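Side-chain contacts in hyaluronoglucosaminidase (Apis mellifera, PDB 1FCQ), which probably hydrolyses the glycosidic bonds of hyaluronan, as a family 56 glycosidase of bee venom with a TIM-barrel fold: residues A[118-121]-A[122-125]; A[150-153]-A[154-158]. All blocks are in the same frame, centred on the assembly; numbering follows the deposited sequence.

In the fold
Interactions 1 and 2 follow one another along the chain of a seven-stranded TIM barrel, their centres 13 Å apart and both on the same side of the chain's centre. Residues 118-125 form a turn in the loop between strand 107-111 and helix 127-140; residues 150-158 are part of helix 146-175. They touch directly. Phe119 N lies 2.9 Å from Glu158 OE2, a probable hydrogen bond, and beside it the Phe119 ring packs its CD1 on Phe157 CB at 3.7 Å. Phe157 CZ also reaches Asn122 ND2, at 3.5 Å. The centres of interactions 1 and 2 lie about 17 and 25 Å from that of the chain, placing interaction 2 farther out.

Interaction 1. Residues A[118-121]-A[122-125]; sequences IFRQ and NWAS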
loop_
_atom_site.group_PDB
_atom_site.type_symbol
_atom_site.label_atom_id
_atom_site.label_comp_id
_atom_site.label_asym_id
_atom_site.label_seq_id
_atom_site.Cartn_x
_atom_site.Cartn_y
_atom_site.Cartn_z
ATOM N N ILE A 118 -10.110 -8.202 -7.327
ATOM C CA ILE A 118 -11.558 -8.337 -7.342
ATOM C C ILE A 118 -12.031 -7.499 -8.539
ATOM O O ILE A 118 -11.909 -6.279 -8.599
ATOM C CB ILE A 118 -12.279 -7.852 -6.080
ATOM C CG1 ILE A 118 -11.788 -8.569 -4.824
ATOM C CG2 ILE A 118 -13.799 -8.000 -6.242
ATOM C CD1 ILE A 118 -12.055 -10.064 -4.806
ATOM N N PHE A 119 -12.607 -8.202 -9.518
ATOM C CA PHE A 119 -13.031 -7.558 -10.765
ATOM C C PHE A 119 -13.885 -6.330 -10.519
ATOM O O PHE A 119 -13.649 -5.244 -11.059
ATOM C CB PHE A 119 -13.828 -8.575 -11.586
ATOM C CG PHE A 119 -14.196 -8.182 -12.984
ATOM C CD1 PHE A 119 -13.238 -8.229 -13.980
ATOM C CD2 PHE A 119 -15.491 -7.822 -13.312
ATOM C CE1 PHE A 119 -13.545 -7.889 -15.291
ATOM C CE2 PHE A 119 -15.810 -7.482 -14.625
ATOM C CZ PHE A 119 -14.830 -7.525 -15.601
ATOM N N ARG A 120 -14.898 -6.482 -9.672
ATOM C CA ARG A 120 -15.823 -5.404 -9.383
ATOM C C ARG A 120 -15.201 -4.134 -8.850
ATOM O O ARG A 120 -15.668 -3.034 -9.172
ATOM C CB ARG A 120 -16.883 -5.911 -8.390
ATOM C CG ARG A 120 -17.963 -4.855 -8.126
ATOM C CD ARG A 120 -18.877 -5.387 -7.013
ATOM N NE ARG A 120 -18.179 -5.224 -5.743
ATOM C CZ ARG A 120 -18.168 -4.183 -4.928
ATOM N NH1 ARG A 120 -18.890 -3.095 -5.167
ATOM N NH2 ARG A 120 -17.425 -4.231 -3.824
ATOM N N GLN A 121 -14.110 -4.227 -8.085
ATOM C CA GLN A 121 -13.477 -3.054 -7.504
ATOM C C GLN A 121 -12.631 -2.231 -8.449
ATOM O O GLN A 121 -12.099 -1.180 -8.053
ATOM C CB GLN A 121 -12.638 -3.480 -6.288
ATOM C CG GLN A 121 -13.494 -4.010 -5.151
ATOM C CD GLN A 121 -12.676 -4.643 -4.038
ATOM O OE1 GLN A 121 -13.108 -5.572 -3.341
ATOM N NE2 GLN A 121 -11.478 -4.114 -3.886
ATOM N N ASN A 122 -12.448 -2.666 -9.688
ATOM C CA ASN A 122 -11.722 -1.874 -10.679
ATOM C C ASN A 122 -12.670 -0.834 -11.282
ATOM O O ASN A 122 -13.052 -0.887 -12.460
ATOM C CB ASN A 122 -11.112 -2.818 -11.719
ATOM C CG ASN A 122 -10.017 -3.641 -11.031
ATOM O OD1 ASN A 122 -8.950 -3.077 -10.790
ATOM N ND2 ASN A 122 -10.321 -4.895 -10.735
ATOM N N TRP A 123 -13.001 0.181 -10.490
ATOM C CA TRP A 123 -13.902 1.246 -10.862
ATOM C C TRP A 123 -13.144 2.491 -11.332
ATOM O O TRP A 123 -11.936 2.619 -11.208
ATOM C CB TRP A 123 -14.756 1.744 -9.696
ATOM C CG TRP A 123 -15.612 0.821 -8.912
ATOM C CD1 TRP A 123 -16.767 0.213 -9.323
ATOM C CD2 TRP A 123 -15.420 0.418 -7.546
ATOM N NE1 TRP A 123 -17.288 -0.550 -8.312
ATOM C CE2 TRP A 123 -16.482 -0.442 -7.207
ATOM C CE3 TRP A 123 -14.449 0.695 -6.577
ATOM C CZ2 TRP A 123 -16.599 -1.028 -5.947
ATOM C CZ3 TRP A 123 -14.571 0.121 -5.327
ATOM C CH2 TRP A 123 -15.637 -0.736 -5.017
ATOM N N ALA A 124 -13.956 3.449 -11.796
ATOM C CA ALA A 124 -13.436 4.750 -12.209
ATOM C C ALA A 124 -12.240 4.627 -13.133
ATOM O O ALA A 124 -12.360 4.033 -14.212
ATOM C CB ALA A 124 -13.086 5.558 -10.961
ATOM N N SER A 125 -11.062 5.058 -12.714
ATOM C CA SER A 125 -9.851 5.023 -13.512
ATOM C C SER A 125 -9.336 3.617 -13.787
ATOM O O SER A 125 -8.519 3.414 -14.684
ATOM C CB SER A 125 -8.758 5.873 -12.848
ATOM O OG SER A 125 -8.176 5.197 -11.749
#
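An inverse gamma turn centred on Asn122 closes this stretch of the loop that follows strand 107-111, and its closing bond, Trp123 N to Gln121 O at 2.9 Å, is weak, with an angle of 137° at the hydrogen. Leading into it and sharing Gln121, residues 119-121 take helical backbone angles without the regular helical bonds, and Asn122 N donates to Phe119 O at 3.2 Å, from above the carbonyl plane. The Asn122 side chain returns to the same acceptor: with CG beside its own backbone N (chi1 -68°), ND2 makes a second, weak bond to Phe119 O at 3.4 Å, while OD1 accepts from Arg116 N. The buried amide is thus held mainly through OD1, with ND2 adding its weak bond. The Trp123 indole turns back so that one face lies against Arg120 and Gln121. Gln121 CA sits 3.8 Å from the centroid of the six-membered ring, almost exactly on the ring normal, a CH-pi contact. Arg120 O lies over the same face but nearer the rim. The Arg120 side chain runs alongside the indole and bends near its end, at chi3, which brings NH1 to 3.2 Å from Trp123 CZ2 at the ring's edge, in its plane. Trp123 CZ2 in turn lies over a face of the guanidinium, the two planes being 75° apart. NH2 of Arg120 has carboxylate partners in Glu202 and Glu208, salt bridges that tie the turn to helix 203-210 and the loop before it. Tyr190 meets the indole edge-to-face, and Phe119 packs against Lys130 and Ser133 of helix 127-140 and Lys154 of helix 146-175.

Interaction 2. Residues A[150-153]-A[154-158]; sequences EQEA and KRRFE
Glu152 reaches forward along its helix to Arg155 and Arg156, three and four residues on. Its CB leaves the backbone away from them, with CG anti to the backbone N (chi1 -177°); the bend at chi2 (71°) then turns the carboxylate toward both arginines. CG lies over one face of the Arg156 guanidinium, 3.3 Å from Arg156 NE. Beyond it, CD stands at the edge of the Arg155 guanidinium, near its plane, 3.5 Å from Arg155 NH1. At the tip, Arg155 NH1 sits between the two oxygens, giving OE1 a weak hydrogen bond at 3.2 Å and lying 3.1 Å from OE2 in a salt bridge. OE2 also faces Arg156: it is modelled only 2.5 Å from Arg156 NE, a salt bridge whose exact length is doubtful, and takes a weak bond from Arg156 NH2. This is an i to i+3 and i to i+4 salt-bridge network on helix 146-175, whose regular backbone bonds include Arg156 N to Glu152 O at 2.8 Å. The Glu152 carboxylate and Arg156 guanidinium planes are 80° apart, so the two groups do not meet as a flat, two-pronged pair. Arg156 has further partners: NH1 bridges to Glu140 of helix 127-140 and NH2 bonds to His141 NE2. Elsewhere on the helix, Lys154 NZ makes its own i to i+4 salt bridge, 2.8 Å from Glu158 OE1 and above the plane of that carboxylate.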
loop_
_atom_site.group_PDB
_atom_site.type_symbol
_atom_site.label_atom_id
_atom_site.label_comp_id
_atom_site.label_asym_id
_atom_site.label_seq_id
_atom_site.Cartn_x
_atom_site.Cartn_y
_atom_site.Cartn_z
ATOM N N GLU A 150 -19.714 -12.117 -19.669
ATOM C CA GLU A 150 -19.434 -11.352 -18.456
ATOM C C GLU A 150 -18.864 -12.229 -17.350
ATOM O O GLU A 150 -17.886 -11.878 -16.673
ATOM C CB GLU A 150 -20.723 -10.673 -17.981
ATOM C CG GLU A 150 -21.139 -9.547 -18.936
ATOM C CD GLU A 150 -20.187 -8.367 -18.819
ATOM O OE1 GLU A 150 -19.406 -8.309 -17.841
ATOM O OE2 GLU A 150 -20.218 -7.488 -19.699
ATOM N N GLN A 151 -19.498 -13.378 -17.149
ATOM C CA GLN A 151 -19.076 -14.344 -16.123
ATOM C C GLN A 151 -17.655 -14.829 -16.343
ATOM O O GLN A 151 -16.817 -14.929 -15.425
ATOM C CB GLN A 151 -20.105 -15.459 -16.205
ATOM C CG GLN A 151 -19.851 -16.864 -15.745
ATOM C CD GLN A 151 -21.051 -17.748 -16.077
ATOM O OE1 GLN A 151 -20.963 -18.714 -16.831
ATOM N NE2 GLN A 151 -22.203 -17.400 -15.512
ATOM N N GLU A 152 -17.324 -15.151 -17.592
ATOM C CA GLU A 152 -15.997 -15.605 -17.976
ATOM C C GLU A 152 -14.956 -14.506 -17.780
ATOM O O GLU A 152 -13.870 -14.756 -17.259
ATOM C CB GLU A 152 -16.024 -16.105 -19.421
ATOM C CG GLU A 152 -14.695 -16.661 -19.907
ATOM C CD GLU A 152 -14.311 -17.993 -19.290
ATOM O OE1 GLU A 152 -15.068 -18.485 -18.439
ATOM O OE2 GLU A 152 -13.256 -18.543 -19.654
ATOM N N ALA A 153 -15.264 -13.280 -18.182
ATOM C CA ALA A 153 -14.355 -12.159 -18.024
ATOM C C ALA A 153 -13.961 -11.975 -16.555
ATOM O O ALA A 153 -12.777 -11.854 -16.236
ATOM C CB ALA A 153 -15.017 -10.879 -18.530
ATOM N N LYS A 154 -14.964 -11.938 -15.688
ATOM C CA LYS A 154 -14.723 -11.789 -14.260
ATOM C C LYS A 154 -13.928 -12.968 -13.726
ATOM O O LYS A 154 -12.981 -12.786 -12.968
ATOM C CB LYS A 154 -16.056 -11.702 -13.515
ATOM C CG LYS A 154 -15.967 -11.805 -12.002
ATOM C CD LYS A 154 -17.373 -11.846 -11.408
ATOM C CE LYS A 154 -17.331 -11.757 -9.889
ATOM N NZ LYS A 154 -16.529 -12.863 -9.297
ATOM N N ARG A 155 -14.352 -14.190 -14.090
ATOM C CA ARG A 155 -13.656 -15.378 -13.600
ATOM C C ARG A 155 -12.190 -15.422 -13.994
ATOM O O ARG A 155 -11.309 -15.658 -13.155
ATOM C CB ARG A 155 -14.384 -16.640 -14.108
ATOM C CG ARG A 155 -13.750 -17.906 -13.563
ATOM C CD ARG A 155 -14.153 -19.147 -14.379
ATOM N NE ARG A 155 -12.920 -19.912 -14.532
ATOM C CZ ARG A 155 -12.189 -20.104 -15.609
ATOM N NH1 ARG A 155 -12.525 -19.658 -16.807
ATOM N NH2 ARG A 155 -11.072 -20.805 -15.451
ATOM N N ARG A 156 -11.893 -15.161 -15.276
ATOM C CA ARG A 156 -10.523 -15.195 -15.755
ATOM C C ARG A 156 -9.696 -14.075 -15.121
ATOM O O ARG A 156 -8.572 -14.315 -14.678
ATOM C CB ARG A 156 -10.465 -15.064 -17.279
ATOM C CG ARG A 156 -11.025 -16.276 -18.024
ATOM C CD ARG A 156 -10.887 -15.984 -19.514
ATOM N NE ARG A 156 -11.460 -16.974 -20.395
ATOM C CZ ARG A 156 -11.511 -16.989 -21.718
ATOM N NH1 ARG A 156 -11.003 -16.033 -22.488
ATOM N NH2 ARG A 156 -12.106 -18.017 -22.316
ATOM N N PHE A 157 -10.280 -12.877 -15.043
ATOM C CA PHE A 157 -9.525 -11.783 -14.410
ATOM C C PHE A 157 -9.189 -12.121 -12.962
ATOM O O PHE A 157 -8.042 -11.936 -12.545
ATOM C CB PHE A 157 -10.316 -10.474 -14.472
ATOM C CG PHE A 157 -9.656 -9.346 -13.722
ATOM C CD1 PHE A 157 -8.772 -8.514 -14.395
ATOM C CD2 PHE A 157 -9.912 -9.144 -12.376
ATOM C CE1 PHE A 157 -8.155 -7.474 -13.710
ATOM C CE2 PHE A 157 -9.279 -8.119 -11.697
ATOM C CZ PHE A 157 -8.402 -7.279 -12.366
ATOM N N GLU A 158 -10.179 -12.589 -12.206
ATOM C CA GLU A 158 -9.925 -12.886 -10.791
ATOM C C GLU A 158 -8.987 -14.064 -10.617
ATOM O O GLU A 158 -8.142 -14.070 -9.706
ATOM C CB GLU A 158 -11.252 -13.107 -10.054
ATOM C CG GLU A 158 -12.044 -11.810 -10.039
ATOM C CD GLU A 158 -13.278 -11.797 -9.176
ATOM O OE1 GLU A 158 -13.769 -12.878 -8.779
ATOM O OE2 GLU A 158 -13.781 -10.717 -8.858
#